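Local coordinates for protein putative acyl-CoA thioester hydrolase YbhC (Escherichia coli K-12, PDB 3GRH) that is a putative thioesterase anchored as an outer-membrane lipoprotein, a member of the pectinesterase family that neither binds pectin nor has pectinesterase activity, at residues V79-T84 / A111-E116; Q118-V123 / L146-G151. All coordinates share one frame; numbering follows the deposited sequence.

Interaction 1: V79-T84 / A111-E116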
ATOM      1  N   VAL A  79      -5.267 -10.151  22.328  1.00 13.92           N
ATOM      2  CA  VAL A  79      -4.830 -11.375  21.690  1.00 15.56           C
ATOM      3  C   VAL A  79      -3.470 -11.683  22.241  1.00 15.15           C
ATOM      4  O   VAL A  79      -2.597 -10.792  22.347  1.00 15.39           O
ATOM      5  CB  VAL A  79      -4.774 -11.210  20.163  1.00 14.83           C
ATOM      6  CG1 VAL A  79      -4.313 -12.483  19.548  1.00 15.56           C
ATOM      7  CG2 VAL A  79      -6.112 -10.794  19.551  1.00 17.90           C
ATOM      8  N   GLY A  80      -3.249 -12.942  22.623  1.00 15.67           N
ATOM      9  CA  GLY A  80      -2.021 -13.298  23.254  1.00 18.02           C
ATOM     10  C   GLY A  80      -1.928 -14.781  23.399  1.00 19.84           C
ATOM     11  O   GLY A  80      -2.822 -15.514  22.984  1.00 20.08           O
ATOM     12  N   PRO A  81      -0.882 -15.236  24.095  1.00 20.63           N
ATOM     13  CA  PRO A  81      -0.706 -16.658  24.343  1.00 22.66           C
ATOM     14  C   PRO A  81      -1.760 -17.149  25.301  1.00 23.72           C
ATOM     15  O   PRO A  81      -2.143 -16.439  26.237  1.00 24.13           O
ATOM     16  CB  PRO A  81       0.669 -16.744  24.987  1.00 21.67           C
ATOM     17  CG  PRO A  81       1.108 -15.360  25.273  1.00 22.20           C
ATOM     18  CD  PRO A  81       0.151 -14.398  24.731  1.00 21.58           C
ATOM     19  N   ALA A  82      -2.193 -18.386  25.098  1.00 26.20           N
ATOM     20  CA  ALA A  82      -3.171 -19.001  25.977  1.00 26.67           C
ATOM     21  C   ALA A  82      -2.717 -19.067  27.451  1.00 28.16           C
ATOM     22  O   ALA A  82      -1.581 -19.445  27.774  1.00 28.15           O
ATOM     23  CB  ALA A  82      -3.520 -20.359  25.462  1.00 27.19           C
ATOM     24  N   GLY A  83      -3.625 -18.654  28.333  1.00 28.92           N
ATOM     25  CA  GLY A  83      -3.409 -18.692  29.765  1.00 28.69           C
ATOM     26  C   GLY A  83      -2.788 -17.425  30.330  1.00 29.20           C
ATOM     27  O   GLY A  83      -2.704 -17.285  31.548  1.00 29.45           O
ATOM     28  N   THR A  84      -2.341 -16.503  29.469  1.00 29.11           N
ATOM     29  CA  THR A  84      -1.703 -15.278  29.952  1.00 29.36           C
ATOM     30  C   THR A  84      -2.787 -14.347  30.466  1.00 29.55           C
ATOM     31  O   THR A  84      -3.890 -14.288  29.919  1.00 29.73           O
ATOM     32  CB  THR A  84      -0.866 -14.613  28.857  1.00 29.14           C
ATOM     33  OG1 THR A  84       0.159 -15.514  28.422  1.00 31.95           O
ATOM     34  CG2 THR A  84      -0.214 -13.344  29.384  1.00 30.26           C
ATOM     35  N   ALA A 111      -5.888  -5.181  21.180  1.00  9.99           N
ATOM     36  CA  ALA A 111      -4.437  -5.180  21.506  1.00 10.90           C
ATOM     37  C   ALA A 111      -3.874  -6.529  21.195  1.00 11.94           C
ATOM     38  O   ALA A 111      -4.540  -7.524  21.476  1.00 14.85           O
ATOM     39  CB  ALA A 111      -4.209  -4.824  22.993  1.00 10.65           C
ATOM     40  N   VAL A 112      -2.673  -6.578  20.637  1.00 11.40           N
ATOM     41  CA  VAL A 112      -2.016  -7.845  20.328  1.00 12.06           C
ATOM     42  C   VAL A 112      -0.659  -7.884  21.077  1.00 12.01           C
ATOM     43  O   VAL A 112       0.182  -7.013  20.934  1.00 11.87           O
ATOM     44  CB  VAL A 112      -1.792  -8.034  18.817  1.00 12.92           C
ATOM     45  CG1 VAL A 112      -1.236  -9.451  18.644  1.00 12.91           C
ATOM     46  CG2 VAL A 112      -3.072  -7.878  17.996  1.00 15.48           C
ATOM     47  N   MET A 113      -0.501  -8.898  21.935  1.00 12.62           N
ATOM     48  CA  MET A 113       0.684  -9.077  22.737  1.00 13.42           C
ATOM     49  C   MET A 113       1.821  -9.578  21.871  1.00 12.19           C
ATOM     50  O   MET A 113       1.617 -10.219  20.857  1.00 13.87           O
ATOM     51  CB  MET A 113       0.432 -10.090  23.853  1.00 14.17           C
ATOM     52  CG  MET A 113      -0.500  -9.557  24.875  1.00 16.36           C
ATOM     53  SD  MET A 113      -0.682 -10.614  26.265  1.00 22.94           S
ATOM     54  CE  MET A 113       0.977 -10.637  26.975  1.00 26.29           C
ATOM     55  N   PRO A 114       3.052  -9.282  22.273  1.00 12.66           N
ATOM     56  CA  PRO A 114       4.199  -9.789  21.537  1.00 13.32           C
ATOM     57  C   PRO A 114       4.101 -11.299  21.265  1.00 12.44           C
ATOM     58  O   PRO A 114       3.711 -12.076  22.144  1.00 15.10           O
ATOM     59  CB  PRO A 114       5.364  -9.448  22.469  1.00 13.35           C
ATOM     60  CG  PRO A 114       4.902  -8.217  23.147  1.00 13.90           C
ATOM     61  CD  PRO A 114       3.441  -8.399  23.390  1.00 13.72           C
ATOM     62  N   GLY A 115       4.401 -11.676  20.045  1.00 13.26           N
ATOM     63  CA  GLY A 115       4.366 -13.062  19.600  1.00 13.95           C
ATOM     64  C   GLY A 115       4.298 -13.161  18.107  1.00 15.24           C
ATOM     65  O   GLY A 115       4.333 -12.155  17.420  1.00 14.88           O
ATOM     66  N   GLU A 116       4.220 -14.417  17.647  1.00 16.35           N
ATOM     67  CA  GLU A 116       4.112 -14.745  16.259  1.00 15.62           C
ATOM     68  C   GLU A 116       2.739 -15.344  16.115  1.00 15.31           C
ATOM     69  O   GLU A 116       2.336 -16.263  16.852  1.00 16.96           O
ATOM     70  CB  GLU A 116       5.195 -15.780  15.878  1.00 19.31           C
ATOM     71  CG  GLU A 116       6.606 -15.248  15.762  1.00 25.22           C
ATOM     72  CD  GLU A 116       7.231 -14.853  17.096  1.00 36.38           C
ATOM     73  OE1 GLU A 116       7.035 -15.602  18.108  1.00 41.74           O
ATOM     74  OE2 GLU A 116       7.929 -13.793  17.118  1.00 42.56           O
TER
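V79 is held to the neighbouring strand by both of its backbone polar atoms. Its N donates to A111 O at 2.9 Å with an N-H...O angle of 166°, and its O accepts from M113 N, also at 2.9 Å and nearly straight at 175°. The two bonds bracket V112, and V79 CA lies 4.7 Å from V112 CA, the register of a parallel bridge. On one face of this pairing V79 CB sits 4.2 Å from V112 CG1. The bridge joins strand 77-79 to strand 108-112 at the edge of one parallel sheet of the right-handed beta-helix that characterises the pectinesterase family. Past the bridge, the M113 side chain takes over the contact. Its CB lies 4.1 Å from G80 CA, and a bend at the thioether (chi3 63°) swings CE round to meet T84 CG2 tip to tip at 3.8 Å. The P81 ring crosses the methionine at about a right angle, with CD 4.2 Å from M113 SD. What brings T84 back to M113 is the type II turn P81-T84, closed by T84 N to P81 O at 3.2 Å; T84 CG2, anti to its own backbone N, extends from that turn to the methionine. Further out, V87 also touches M113, while I92 and A95 of helix 92-100 and Y117 of strand 115-123 pack on V79.

Interaction 2: Q118-V123 / L146-G151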
ATOM      1  N   GLN A 118       0.464 -16.993  13.269  1.00 12.95           N
ATOM      2  CA  GLN A 118       0.413 -17.541  11.899  1.00 12.85           C
ATOM      3  C   GLN A 118      -1.065 -17.626  11.463  1.00 13.25           C
ATOM      4  O   GLN A 118      -1.914 -18.169  12.149  1.00 16.20           O
ATOM      5  CB  GLN A 118       1.081 -18.932  11.814  1.00 14.46           C
ATOM      6  CG  GLN A 118       1.081 -19.525  10.362  1.00 15.85           C
ATOM      7  CD  GLN A 118       1.435 -21.015  10.213  1.00 21.37           C
ATOM      8  OE1 GLN A 118       0.922 -21.899  10.941  1.00 33.19           O
ATOM      9  NE2 GLN A 118       2.272 -21.310   9.236  1.00 27.04           N
ATOM     10  N   GLY A 119      -1.376 -17.088  10.296  1.00  9.84           N
ATOM     11  CA  GLY A 119      -2.675 -17.239   9.696  1.00  9.53           C
ATOM     12  C   GLY A 119      -3.170 -15.921   9.148  1.00  9.33           C
ATOM     13  O   GLY A 119      -2.706 -14.838   9.524  1.00 10.79           O
ATOM     14  N   THR A 120      -4.162 -16.019   8.276  1.00  8.80           N
ATOM     15  CA  THR A 120      -4.781 -14.862   7.720  1.00  7.98           C
ATOM     16  C   THR A 120      -5.542 -14.061   8.756  1.00  8.24           C
ATOM     17  O   THR A 120      -6.033 -14.608   9.755  1.00  8.96           O
ATOM     18  CB  THR A 120      -5.735 -15.272   6.591  1.00  8.73           C
ATOM     19  OG1 THR A 120      -6.643 -16.254   7.082  1.00  9.43           O
ATOM     20  CG2 THR A 120      -5.006 -15.762   5.334  1.00 13.19           C
ATOM     21  N   VAL A 121      -5.764 -12.765   8.452  1.00  7.16           N
ATOM     22  CA  VAL A 121      -6.659 -11.919   9.278  1.00  8.01           C
ATOM     23  C   VAL A 121      -7.477 -11.203   8.216  1.00  9.46           C
ATOM     24  O   VAL A 121      -6.955 -10.422   7.417  1.00  9.38           O
ATOM     25  CB  VAL A 121      -5.894 -10.910  10.080  1.00  9.32           C
ATOM     26  CG1 VAL A 121      -6.848  -9.974  10.811  1.00  9.24           C
ATOM     27  CG2 VAL A 121      -4.953 -11.573  11.075  1.00  9.53           C
ATOM     28  N   TYR A 122      -8.765 -11.456   8.220  1.00  7.98           N
ATOM     29  CA  TYR A 122      -9.712 -10.799   7.306  1.00  7.89           C
ATOM     30  C   TYR A 122     -10.612  -9.915   8.156  1.00  8.75           C
ATOM     31  O   TYR A 122     -11.248 -10.368   9.127  1.00  9.83           O
ATOM     32  CB  TYR A 122     -10.555 -11.824   6.632  1.00  7.61           C
ATOM     33  CG  TYR A 122      -9.922 -12.650   5.530  1.00  8.85           C
ATOM     34  CD1 TYR A 122      -8.576 -12.497   5.162  1.00  7.82           C
ATOM     35  CD2 TYR A 122     -10.646 -13.645   4.949  1.00 10.70           C
ATOM     36  CE1 TYR A 122      -8.002 -13.286   4.206  1.00  9.73           C
ATOM     37  CE2 TYR A 122     -10.062 -14.434   4.017  1.00 12.29           C
ATOM     38  CZ  TYR A 122      -8.788 -14.218   3.628  1.00 10.50           C
ATOM     39  OH  TYR A 122      -8.217 -15.034   2.621  1.00 15.18           O
ATOM     40  N   VAL A 123     -10.621  -8.621   7.825  1.00  8.86           N
ATOM     41  CA  VAL A 123     -11.411  -7.640   8.613  1.00  8.41           C
ATOM     42  C   VAL A 123     -12.510  -7.167   7.690  1.00  9.84           C
ATOM     43  O   VAL A 123     -12.252  -6.484   6.723  1.00  9.36           O
ATOM     44  CB  VAL A 123     -10.594  -6.436   9.090  1.00  9.49           C
ATOM     45  CG1 VAL A 123     -11.396  -5.592  10.097  1.00 10.86           C
ATOM     46  CG2 VAL A 123      -9.319  -6.911   9.824  1.00 10.90           C
ATOM     47  N   LEU A 146       1.739 -15.474   7.056  1.00 10.47           N
ATOM     48  CA  LEU A 146       1.390 -16.751   6.409  1.00  9.24           C
ATOM     49  C   LEU A 146       2.085 -16.706   5.015  1.00  9.01           C
ATOM     50  O   LEU A 146       2.377 -15.609   4.537  1.00  9.59           O
ATOM     51  CB  LEU A 146      -0.126 -16.942   6.222  1.00 10.30           C
ATOM     52  CG  LEU A 146      -0.630 -18.303   5.909  1.00 10.05           C
ATOM     53  CD1 LEU A 146      -0.360 -19.233   7.095  1.00 11.84           C
ATOM     54  CD2 LEU A 146      -2.112 -18.234   5.534  1.00 11.40           C
ATOM     55  N   SER A 147       2.328 -17.851   4.390  1.00  9.74           N
ATOM     56  CA  SER A 147       2.885 -17.904   3.035  1.00  9.32           C
ATOM     57  C   SER A 147       1.779 -18.197   2.074  1.00 10.41           C
ATOM     58  O   SER A 147       1.183 -19.263   2.115  1.00 11.35           O
ATOM     59  CB  SER A 147       3.939 -18.993   2.905  1.00 10.23           C
ATOM     60  OG  SER A 147       5.041 -18.718   3.736  1.00 13.37           O
ATOM     61  N   LEU A 148       1.467 -17.262   1.179  1.00  9.30           N
ATOM     62  CA  LEU A 148       0.468 -17.467   0.159  1.00  9.37           C
ATOM     63  C   LEU A 148       0.934 -16.878  -1.161  1.00  8.75           C
ATOM     64  O   LEU A 148       1.478 -15.779  -1.211  1.00 10.45           O
ATOM     65  CB  LEU A 148      -0.813 -16.782   0.492  1.00 10.41           C
ATOM     66  CG  LEU A 148      -1.549 -17.216   1.730  1.00  9.94           C
ATOM     67  CD1 LEU A 148      -2.735 -16.221   1.951  1.00 13.79           C
ATOM     68  CD2 LEU A 148      -1.983 -18.724   1.703  1.00  9.59           C
ATOM     69  N   ASP A 149       0.793 -17.629  -2.208  1.00 10.42           N
ATOM     70  CA  ASP A 149       1.267 -17.247  -3.553  1.00 12.40           C
ATOM     71  C   ASP A 149       0.068 -17.217  -4.495  1.00 12.19           C
ATOM     72  O   ASP A 149      -0.689 -18.153  -4.537  1.00 12.88           O
ATOM     73  CB  ASP A 149       2.258 -18.290  -4.020  1.00 14.22           C
ATOM     74  CG  ASP A 149       2.981 -17.981  -5.369  1.00 15.74           C
ATOM     75  OD1 ASP A 149       2.524 -17.243  -6.279  1.00 22.60           O
ATOM     76  OD2 ASP A 149       4.111 -18.561  -5.563  1.00 20.48           O
ATOM     77  N   GLY A 150      -0.072 -16.156  -5.261  1.00 11.62           N
ATOM     78  CA  GLY A 150      -1.154 -16.067  -6.257  1.00 12.36           C
ATOM     79  C   GLY A 150      -1.161 -17.202  -7.241  1.00 13.15           C
ATOM     80  O   GLY A 150      -2.186 -17.515  -7.740  1.00 13.39           O
ATOM     81  N   GLY A 151      -0.028 -17.852  -7.454  1.00 13.55           N
ATOM     82  CA  GLY A 151       0.022 -18.968  -8.327  1.00 13.23           C
ATOM     83  C   GLY A 151      -0.454 -20.286  -7.775  1.00 13.96           C
ATOM     84  O   GLY A 151      -0.499 -21.292  -8.531  1.00 13.35           O
TER
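Beside the packed side chains of T120 and L146, G151 N donates to D149 OD1 at 2.9 Å and 170°, arriving 48° out of the carboxylate plane. This Asx turn shapes the loop that leaves strand 142-146 of the parallel beta-helix, and H223 ND1 holds the other carboxylate oxygen. Between the two segments themselves there is no hydrogen bond, and the contact is carried by L146. Its CG stands anti to the backbone N (chi1 -165°), and its two methyls part company along segment 118-123. CD1 lies 3.6 Å from Q118 CG, and the glutamine, extended beyond CG, crosses the leucine slantwise and brings its amide near the same methyl, Q118 NE2 lying 4.0 Å from L146 CD1. CD2 meets T120 CG2 at 3.8 Å. With an alanine here both methyl contacts would go, and the Q118 chain and T120 CG2 would probably be left facing a gap. G119 passes between these two neighbours, G119 CA lying 5.3 Å from L146 CA. The hydroxyl of T120 takes the position between its backbone N and carbonyl carbon, where OG1 bonds to Y167 OH; CG2 is thereby left for the leucines. V161 of helix 154-161 touches both T120 and L148. L148 completes the apolar group at about a right angle to the threonine, its CD1 4.1 Å from T120 CG2.

Following the chain from the N terminus, strand 77-79 and the turn at 81-84 come first, and helix 92-100 lies in the loop that interaction 1 closes when strand 108-112 pairs back. The chain then runs directly into strand 115-123, which both contacts use. Interaction 2 closes a second loop, spanning strand 130-134 and most of strand 142-146, whose last residue belongs to the contact. The loops follow in series, neither nested nor crossed, with contact centres about 19 Å apart. Interaction 1 pairs the outermost strand of one parallel sheet with its neighbour, whereas interaction 2 packs neighbouring coils of the beta-helix where 115-123 lies beside 142-146.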